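Local coordinates for protein VirX1 (Cyanophage Syn10, PDB 6QGM) that iodinates diverse substrates as a viral halogenase of the tryptophan halogenase family, probably with the help of a flavin, at residues 15-20 with 175-180; 206-209 with 215-218. One frame throughout, in Å; residues are numbered along the deposited sequence.

Interaction 1 of 2, residues 15-20 with 175-180; sequences SGWMTA and YLKEKI
W17 and K177 pack together, the aliphatic part of the lysine over one face of the indole, and no hydrogen bond links the two segments. K177 CG sits 3.5 Å from the centroid of the W17 six-membered ring and only 8° off its normal, a CH-pi contact over the benzo ring, and so off-centre on the indole. The next methylene passes over the CE2-CZ2 side, K177 CD standing 3.4 Å from W17 CZ2. With CG anti to the backbone N (chi1 -179°) and chi2 also extended, the lysine runs straight across the indole before a bend at chi3 carries NZ away from it. W17 is fixed from two further directions, NE1 hydrogen-bonding E36 OE1 and the ring meeting that of H188 edge-to-face.

Helix 14-26, which carries W17, follows strand 6-10 in a strand-turn-helix unit whose glycines, G16 among them, fit a Rossmann-type GxGxxG pattern, consistent with the dinucleotide-binding fold of flavin-dependent halogenases. Helix 169-181 packs along it nearly parallel, the short axes 8.8 Å apart and crossing at 27°. L176 makes the other main contact. Its CD1 lies 3.6 Å from both M18 CG and M18 CA, the two side chains crossing at a slant, while L176 CB comes 4.0 Å from the carbonyl oxygen W17 O. The M18 side chain sets off away from helix 169-181, yet its CB and CG still touch the leucine, and it also reaches T362 and I366 of helix 360-373.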
loop_
_atom_site.group_PDB
_atom_site.type_symbol
_atom_site.label_atom_id
_atom_site.label_comp_id
_atom_site.label_asym_id
_atom_site.label_seq_id
_atom_site.Cartn_x
_atom_site.Cartn_y
_atom_site.Cartn_z
ATOM N N SER B 15 13.660 -26.415 -20.555
ATOM C CA SER B 15 14.107 -25.015 -20.349
ATOM C C SER B 15 14.948 -24.537 -21.534
ATOM O O SER B 15 14.689 -23.432 -22.040
ATOM C CB SER B 15 14.835 -24.860 -19.043
ATOM O OG SER B 15 13.918 -24.698 -17.961
ATOM N N GLY B 16 15.921 -25.335 -21.965
ATOM C CA GLY B 16 16.834 -24.964 -23.051
ATOM C C GLY B 16 16.072 -24.732 -24.335
ATOM O O GLY B 16 16.237 -23.660 -24.949
ATOM N N TRP B 17 15.249 -25.704 -24.730
ATOM C CA TRP B 17 14.546 -25.698 -26.034
ATOM C C TRP B 17 13.330 -24.773 -25.988
ATOM O O TRP B 17 13.004 -24.189 -27.030
ATOM C CB TRP B 17 14.187 -27.125 -26.419
ATOM C CG TRP B 17 15.405 -27.900 -26.792
ATOM C CD1 TRP B 17 15.923 -28.987 -26.166
ATOM C CD2 TRP B 17 16.296 -27.587 -27.869
ATOM N NE1 TRP B 17 17.058 -29.398 -26.807
ATOM C CE2 TRP B 17 17.318 -28.552 -27.848
ATOM C CE3 TRP B 17 16.321 -26.592 -28.855
ATOM C CZ2 TRP B 17 18.362 -28.540 -28.765
ATOM C CZ3 TRP B 17 17.351 -26.587 -29.768
ATOM C CH2 TRP B 17 18.358 -27.547 -29.719
ATOM N N MET B 18 12.693 -24.632 -24.829
ATOM C CA MET B 18 11.606 -23.649 -24.617
ATOM C C MET B 18 12.164 -22.247 -24.878
ATOM O O MET B 18 11.502 -21.478 -25.598
ATOM C CB MET B 18 11.011 -23.770 -23.209
ATOM C CG MET B 18 10.068 -24.925 -23.080
ATOM S SD MET B 18 9.463 -25.168 -21.392
ATOM C CE MET B 18 8.443 -23.713 -21.175
ATOM N N THR B 19 13.362 -21.961 -24.370
ATOM C CA THR B 19 14.079 -20.667 -24.551
ATOM C C THR B 19 14.481 -20.521 -26.030
ATOM O O THR B 19 14.162 -19.474 -26.635
ATOM C CB THR B 19 15.275 -20.565 -23.592
ATOM O OG1 THR B 19 14.812 -20.825 -22.269
ATOM C CG2 THR B 19 15.942 -19.214 -23.631
ATOM N N ALA B 20 15.128 -21.533 -26.605
ATOM C CA ALA B 20 15.584 -21.520 -28.018
ATOM C C ALA B 20 14.393 -21.265 -28.956
ATOM O O ALA B 20 14.512 -20.380 -29.818
ATOM C CB ALA B 20 16.297 -22.808 -28.361
ATOM N N TYR B 175 10.307 -31.682 -29.182
ATOM C CA TYR B 175 9.306 -31.210 -30.168
ATOM C C TYR B 175 9.678 -29.787 -30.598
ATOM O O TYR B 175 9.827 -29.543 -31.824
ATOM C CB TYR B 175 7.895 -31.304 -29.599
ATOM C CG TYR B 175 6.817 -30.972 -30.599
ATOM C CD1 TYR B 175 6.350 -31.910 -31.501
ATOM C CD2 TYR B 175 6.274 -29.696 -30.651
ATOM C CE1 TYR B 175 5.375 -31.590 -32.430
ATOM C CE2 TYR B 175 5.288 -29.363 -31.560
ATOM C CZ TYR B 175 4.831 -30.316 -32.445
ATOM O OH TYR B 175 3.854 -29.988 -33.337
ATOM N N LEU B 176 9.841 -28.887 -29.622
ATOM C CA LEU B 176 10.188 -27.465 -29.861
ATOM C C LEU B 176 11.472 -27.397 -30.694
ATOM O O LEU B 176 11.556 -26.545 -31.579
ATOM C CB LEU B 176 10.348 -26.771 -28.505
ATOM C CG LEU B 176 9.060 -26.604 -27.696
ATOM C CD1 LEU B 176 9.304 -25.761 -26.462
ATOM C CD2 LEU B 176 7.971 -25.975 -28.552
ATOM N N LYS B 177 12.420 -28.288 -30.424
ATOM C CA LYS B 177 13.719 -28.418 -31.135
ATOM C C LYS B 177 13.476 -28.662 -32.634
ATOM O O LYS B 177 13.944 -27.843 -33.450
ATOM C CB LYS B 177 14.533 -29.559 -30.519
ATOM C CG LYS B 177 15.907 -29.788 -31.140
ATOM C CD LYS B 177 16.664 -30.913 -30.473
ATOM C CE LYS B 177 16.658 -32.188 -31.281
ATOM N NZ LYS B 177 17.847 -32.995 -30.958
ATOM N N GLU B 178 12.769 -29.743 -32.967
ATOM C CA GLU B 178 12.622 -30.243 -34.356
ATOM C C GLU B 178 11.686 -29.332 -35.162
ATOM O O GLU B 178 11.981 -29.110 -36.355
ATOM C CB GLU B 178 12.181 -31.702 -34.418
ATOM C CG GLU B 178 11.204 -32.239 -33.386
ATOM C CD GLU B 178 11.196 -33.762 -33.330
ATOM O OE1 GLU B 178 10.936 -34.377 -34.397
ATOM O OE2 GLU B 178 11.462 -34.333 -32.209
ATOM N N LYS B 179 10.637 -28.793 -34.526
ATOM C CA LYS B 179 9.519 -28.089 -35.218
ATOM C C LYS B 179 9.729 -26.573 -35.266
ATOM O O LYS B 179 9.299 -25.973 -36.258
ATOM C CB LYS B 179 8.183 -28.377 -34.535
ATOM C CG LYS B 179 7.771 -29.835 -34.472
ATOM C CD LYS B 179 7.762 -30.621 -35.762
ATOM C CE LYS B 179 8.011 -32.094 -35.507
ATOM N NZ LYS B 179 7.645 -32.939 -36.671
ATOM N N ILE B 180 10.328 -25.966 -34.244
ATOM C CA ILE B 180 10.438 -24.478 -34.129
ATOM C C ILE B 180 11.915 -24.056 -34.153
ATOM O O ILE B 180 12.276 -23.284 -35.070
ATOM C CB ILE B 180 9.684 -23.948 -32.892
ATOM C CG1 ILE B 180 8.220 -24.396 -32.918
ATOM C CG2 ILE B 180 9.817 -22.437 -32.780
ATOM C CD1 ILE B 180 7.365 -23.845 -31.789
#

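Interaction 2 of 2, residues 206-209 with 215-218; sequences FKYI and TAIF
I209 and I217 form an antiparallel hydrogen-bonded pair in the beta hairpin of strands 206-211 and 215-217, at an edge of the mixed sheet that also contains strand 6-10. I217 N donates to I209 O at 2.8 Å, and the return bond from I209 N to I217 O measures 3.1 Å. I217 O also receives a hydrogen bond from the Y222 hydroxyl. On the buried face of the hairpin I209 CG1 packs 3.9 Å from I217 CB, the two isoleucines crossing at an angle. I209 extends to V193 and V10, and I217 to A8, so this side packs on strands 187-198 and 6-10.

The other face is more open: Y208 is partly exposed and F218 exposed. Their side chains run side by side in the same direction, with ring planes inclined at 49° and centroids 5.3 Å apart, an oblique aromatic pair. Y208 CB also lies over one face of the F218 ring, 4.0 Å from its centroid. Y208 CG stands between its backbone N and carbonyl carbon (chi1 56°), a torsion that turns the same side of the phenol ring to both neighbours, CD2 to the A216 methyl and CD1 to F218 CE1.

On its other edge, against strand 187-198, strand 206-211 has a classic beta bulge, K207 and Y208 lying opposite Q197, and the chain turns a corner at K207. There the margin of the hairpin contact is backbone against ring: K207 O lies 3.4 Å from F218 CD1, approaching the phenyl ring obliquely.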
loop_
_atom_site.group_PDB
_atom_site.type_symbol
_atom_site.label_atom_id
_atom_site.label_comp_id
_atom_site.label_asym_id
_atom_site.label_seq_id
_atom_site.Cartn_x
_atom_site.Cartn_y
_atom_site.Cartn_z
ATOM N N PHE B 206 31.167 -12.542 -18.991
ATOM C CA PHE B 206 31.818 -13.620 -19.773
ATOM C C PHE B 206 32.314 -12.988 -21.066
ATOM O O PHE B 206 31.527 -12.342 -21.739
ATOM C CB PHE B 206 30.856 -14.759 -20.113
ATOM C CG PHE B 206 30.299 -15.533 -18.947
ATOM C CD1 PHE B 206 31.106 -15.900 -17.880
ATOM C CD2 PHE B 206 28.971 -15.926 -18.939
ATOM C CE1 PHE B 206 30.589 -16.621 -16.821
ATOM C CE2 PHE B 206 28.449 -16.637 -17.873
ATOM C CZ PHE B 206 29.263 -16.999 -16.823
ATOM N N LYS B 207 33.599 -13.118 -21.364
ATOM C CA LYS B 207 34.171 -12.769 -22.688
ATOM C C LYS B 207 33.850 -13.920 -23.641
ATOM O O LYS B 207 33.558 -13.668 -24.822
ATOM C CB LYS B 207 35.668 -12.493 -22.544
ATOM C CG LYS B 207 36.381 -12.080 -23.824
ATOM C CD LYS B 207 37.852 -12.506 -23.889
ATOM C CE LYS B 207 38.825 -11.633 -23.129
ATOM N NZ LYS B 207 39.649 -10.838 -24.067
ATOM N N TYR B 208 33.914 -15.143 -23.125
ATOM C CA TYR B 208 33.459 -16.392 -23.785
ATOM C C TYR B 208 33.323 -17.482 -22.718
ATOM O O TYR B 208 33.796 -17.277 -21.588
ATOM C CB TYR B 208 34.418 -16.809 -24.900
ATOM C CG TYR B 208 35.853 -16.975 -24.483
ATOM C CD1 TYR B 208 36.723 -15.901 -24.504
ATOM C CD2 TYR B 208 36.360 -18.208 -24.125
ATOM C CE1 TYR B 208 38.069 -16.049 -24.202
ATOM C CE2 TYR B 208 37.702 -18.375 -23.824
ATOM C CZ TYR B 208 38.553 -17.286 -23.822
ATOM O OH TYR B 208 39.864 -17.469 -23.487
ATOM N N ILE B 209 32.670 -18.594 -23.053
ATOM C CA ILE B 209 32.685 -19.831 -22.214
ATOM C C ILE B 209 33.481 -20.889 -22.986
ATOM O O ILE B 209 33.586 -20.746 -24.232
ATOM C CB ILE B 209 31.260 -20.305 -21.849
ATOM C CG1 ILE B 209 30.406 -20.552 -23.094
ATOM C CG2 ILE B 209 30.604 -19.326 -20.886
ATOM C CD1 ILE B 209 29.100 -21.241 -22.816
ATOM N N THR B 215 37.225 -25.273 -27.060
ATOM C CA THR B 215 36.512 -24.314 -27.945
ATOM C C THR B 215 35.838 -23.198 -27.133
ATOM O O THR B 215 35.071 -23.501 -26.208
ATOM C CB THR B 215 35.505 -25.056 -28.830
ATOM O OG1 THR B 215 36.293 -25.935 -29.637
ATOM C CG2 THR B 215 34.675 -24.151 -29.718
ATOM N N ALA B 216 36.091 -21.950 -27.521
ATOM C CA ALA B 216 35.481 -20.731 -26.947
ATOM C C ALA B 216 34.194 -20.388 -27.705
ATOM O O ALA B 216 34.269 -20.182 -28.926
ATOM C CB ALA B 216 36.461 -19.587 -27.012
ATOM N N ILE B 217 33.064 -20.338 -26.993
ATOM C CA ILE B 217 31.753 -19.864 -27.525
ATOM C C ILE B 217 31.591 -18.388 -27.145
ATOM O O ILE B 217 31.568 -18.087 -25.939
ATOM C CB ILE B 217 30.580 -20.727 -27.010
ATOM C CG1 ILE B 217 30.443 -22.064 -27.748
ATOM C CG2 ILE B 217 29.271 -19.944 -27.092
ATOM C CD1 ILE B 217 31.698 -22.867 -27.789
ATOM N N PHE B 218 31.492 -17.514 -28.148
ATOM C CA PHE B 218 31.242 -16.055 -28.011
ATOM C C PHE B 218 29.745 -15.773 -28.170
ATOM O O PHE B 218 29.138 -16.251 -29.118
ATOM C CB PHE B 218 32.078 -15.289 -29.043
ATOM C CG PHE B 218 33.574 -15.398 -28.847
ATOM C CD1 PHE B 218 34.248 -14.515 -28.011
ATOM C CD2 PHE B 218 34.313 -16.394 -29.484
ATOM C CE1 PHE B 218 35.617 -14.622 -27.826
ATOM C CE2 PHE B 218 35.682 -16.497 -29.295
ATOM C CZ PHE B 218 36.330 -15.607 -28.476
#

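Interaction 1 is mostly buried, whereas interaction 2 has one buried and one more exposed face; their centres are 22 Å apart, and their nearest atoms, about 13 Å apart, do not touch. Interaction 1 joins two helical segments with 154 residues between them, while the partners of interaction 2 belong to one hairpin. Side chains carry most of the helix contact, with a lysine chain on an indole and no hydrogen bond across it. The hairpin instead depends on paired backbone bonds, supplemented by isoleucines inside and aromatic rings outside. Strand 6-10 relates them: helix 14-26 follows it, and I209 and I217 pack on its side chains.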